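Local structure of alcohol dehydrogenase (Thermus sp., 4CPD) at residues A[182-186]-A[208-214]. The protein is a zinc-containing, medium-chain dehydrogenase that binds NAD and probably catalyses the NAD-dependent interconversion of alcohols with aldehydes or ketones. Sequence-based numbering, arbitrary orientation.
Sequences LMAIE and RAASLGA
Ile185 meets Leu212 with a chi1 of -70°, which sets CG2 of Ile185 anti to the backbone N, aimed at Leu212 CB 3.7 Å away, while its other branch carries CD1 to Ala209 CB, also at 3.7 Å. The beta-branched side chain thus spans two positions of helix 203-212, and CG2 further touches the methyl of Ala214. Leu212 suits the facing position because its two methyls reach two residues of helix 179-190: CD1 lies 3.8 Å from Leu182 CD2, the two leucines crossing at about a right angle, and CD2 rests beside the aliphatic CG of Glu186, whose OE2 is hydrogen-bonded to the backbone N of Gln312. The small side chain of Ala209 lets Leu182 CD2 come within 3.9 Å of Ala209 N. Gly213, at positive phi, ends the helix in a Schellman motif that turns the chain toward Ala214. An alanine in place of Ile185 would probably open a gap between Ala209 and Leu212 and cost Ala214 a methyl neighbour. Nearly parallel at 17°, these are neighbouring helices of the Rossmann domain, both packed on strand 195-200, where Ile185 and Ala209 touch Ala198; with no polar bond between the two segments, the fit of apolar side chains probably sets how they lie against each other.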
ATOM      1  N   LEU A 182      18.562  11.655  -2.088  1.00 45.36           N
ATOM      2  CA  LEU A 182      19.428  12.264  -1.087  1.00 44.36           C
ATOM      3  C   LEU A 182      18.606  12.917  -0.000  1.00 42.27           C
ATOM      4  O   LEU A 182      18.992  12.854   1.158  1.00 42.98           O
ATOM      5  CB  LEU A 182      20.390  13.260  -1.725  1.00 45.40           C
ATOM      6  CG  LEU A 182      21.385  12.578  -2.687  1.00 47.03           C
ATOM      7  CD1 LEU A 182      22.092  13.619  -3.554  1.00 51.67           C
ATOM      8  CD2 LEU A 182      22.405  11.731  -1.943  1.00 45.02           C
ATOM      9  N   MET A 183      17.470  13.518  -0.351  1.00 43.10           N
ATOM     10  CA  MET A 183      16.553  14.029   0.680  1.00 44.71           C
ATOM     11  C   MET A 183      16.071  12.856   1.562  1.00 45.43           C
ATOM     12  O   MET A 183      16.027  12.942   2.809  1.00 43.40           O
ATOM     13  CB  MET A 183      15.339  14.714   0.078  1.00 45.79           C
ATOM     14  CG  MET A 183      15.623  15.895  -0.832  1.00 50.30           C
ATOM     15  SD  MET A 183      16.250  17.379  -0.021  1.00 46.84           S
ATOM     16  CE  MET A 183      17.984  17.205  -0.440  1.00 48.77           C
ATOM     17  N   ALA A 184      15.718  11.758   0.910  1.00 39.85           N
ATOM     18  CA  ALA A 184      15.201  10.609   1.616  1.00 41.88           C
ATOM     19  C   ALA A 184      16.219  10.092   2.607  1.00 42.96           C
ATOM     20  O   ALA A 184      15.887   9.811   3.766  1.00 40.47           O
ATOM     21  CB  ALA A 184      14.826   9.503   0.635  1.00 42.73           C
ATOM     22  N   ILE A 185      17.461   9.958   2.153  1.00 42.77           N
ATOM     23  CA  ILE A 185      18.526   9.501   3.040  1.00 42.24           C
ATOM     24  C   ILE A 185      18.635  10.364   4.297  1.00 41.93           C
ATOM     25  O   ILE A 185      18.579   9.862   5.410  1.00 45.93           O
ATOM     26  CB  ILE A 185      19.867   9.465   2.326  1.00 41.20           C
ATOM     27  CG1 ILE A 185      19.863   8.344   1.311  1.00 46.10           C
ATOM     28  CG2 ILE A 185      20.979   9.195   3.308  1.00 43.16           C
ATOM     29  CD1 ILE A 185      20.962   8.473   0.274  1.00 48.50           C
ATOM     30  N   GLU A 186      18.770  11.665   4.117  1.00 42.78           N
ATOM     31  CA  GLU A 186      18.887  12.571   5.256  1.00 44.14           C
ATOM     32  C   GLU A 186      17.693  12.414   6.178  1.00 41.93           C
ATOM     33  O   GLU A 186      17.871  12.304   7.366  1.00 43.67           O
ATOM     34  CB  GLU A 186      18.995  14.019   4.782  1.00 46.70           C
ATOM     35  CG  GLU A 186      19.560  14.989   5.809  1.00 49.37           C
ATOM     36  CD  GLU A 186      19.709  16.421   5.279  1.00 49.47           C
ATOM     37  OE1 GLU A 186      19.627  16.661   4.058  1.00 59.15           O
ATOM     38  OE2 GLU A 186      19.936  17.322   6.094  1.00 46.38           O
ATOM     39  N   ARG A 208      28.161  11.041  -2.092  1.00 56.30           N
ATOM     40  CA  ARG A 208      27.281  11.969  -1.408  1.00 58.52           C
ATOM     41  C   ARG A 208      26.332  11.222  -0.465  1.00 54.78           C
ATOM     42  O   ARG A 208      26.095  11.637   0.676  1.00 47.03           O
ATOM     43  CB  ARG A 208      26.480  12.773  -2.438  1.00 64.56           C
ATOM     44  CG  ARG A 208      26.302  14.229  -2.067  1.00 74.50           C
ATOM     45  CD  ARG A 208      27.559  15.045  -2.378  1.00 87.26           C
ATOM     46  NE  ARG A 208      27.266  16.472  -2.348  1.00 93.08           N
ATOM     47  CZ  ARG A 208      26.888  17.141  -1.259  1.00 98.28           C
ATOM     48  NH1 ARG A 208      26.757  16.522  -0.087  1.00 99.65           N
ATOM     49  NH2 ARG A 208      26.632  18.439  -1.344  1.00 99.09           N
ATOM     50  N   ALA A 209      25.780  10.122  -0.961  1.00 52.02           N
ATOM     51  CA  ALA A 209      24.896   9.307  -0.158  1.00 56.13           C
ATOM     52  C   ALA A 209      25.617   8.834   1.092  1.00 56.76           C
ATOM     53  O   ALA A 209      25.081   8.874   2.209  1.00 55.60           O
ATOM     54  CB  ALA A 209      24.393   8.120  -0.966  1.00 59.43           C
ATOM     55  N   ALA A 210      26.853   8.403   0.907  1.00 59.58           N
ATOM     56  CA  ALA A 210      27.654   7.939   2.042  1.00 60.31           C
ATOM     57  C   ALA A 210      27.902   9.052   3.055  1.00 56.44           C
ATOM     58  O   ALA A 210      27.816   8.832   4.248  1.00 49.49           O
ATOM     59  CB  ALA A 210      28.965   7.354   1.560  1.00 59.94           C
ATOM     60  N   SER A 211      28.177  10.260   2.596  1.00 57.98           N
ATOM     61  CA  SER A 211      28.420  11.340   3.549  1.00 64.70           C
ATOM     62  C   SER A 211      27.207  11.611   4.432  1.00 63.05           C
ATOM     63  O   SER A 211      27.361  12.081   5.553  1.00 58.25           O
ATOM     64  CB  SER A 211      28.852  12.619   2.830  1.00 68.80           C
ATOM     65  OG  SER A 211      28.102  12.811   1.646  1.00 78.91           O
ATOM     66  N   LEU A 212      26.008  11.314   3.911  1.00 68.42           N
ATOM     67  CA  LEU A 212      24.731  11.556   4.621  1.00 61.17           C
ATOM     68  C   LEU A 212      24.382  10.432   5.597  1.00 56.04           C
ATOM     69  O   LEU A 212      23.485  10.567   6.436  1.00 47.67           O
ATOM     70  CB  LEU A 212      23.595  11.756   3.627  1.00 60.48           C
ATOM     71  CG  LEU A 212      23.663  13.067   2.838  1.00 61.75           C
ATOM     72  CD1 LEU A 212      22.768  12.996   1.610  1.00 61.12           C
ATOM     73  CD2 LEU A 212      23.271  14.247   3.717  1.00 61.02           C
ATOM     74  N   GLY A 213      25.113   9.334   5.484  1.00 50.29           N
ATOM     75  CA  GLY A 213      25.087   8.279   6.478  1.00 47.79           C
ATOM     76  C   GLY A 213      24.651   6.941   5.926  1.00 49.05           C
ATOM     77  O   GLY A 213      24.409   6.042   6.693  1.00 51.51           O
ATOM     78  N   ALA A 214      24.547   6.798   4.607  1.00 51.21           N
ATOM     79  CA  ALA A 214      24.095   5.547   4.023  1.00 51.96           C
ATOM     80  C   ALA A 214      25.256   4.662   3.641  1.00 57.32           C
ATOM     81  O   ALA A 214      26.361   5.140   3.369  1.00 63.92           O
ATOM     82  CB  ALA A 214      23.232   5.820   2.802  1.00 51.89           C
TER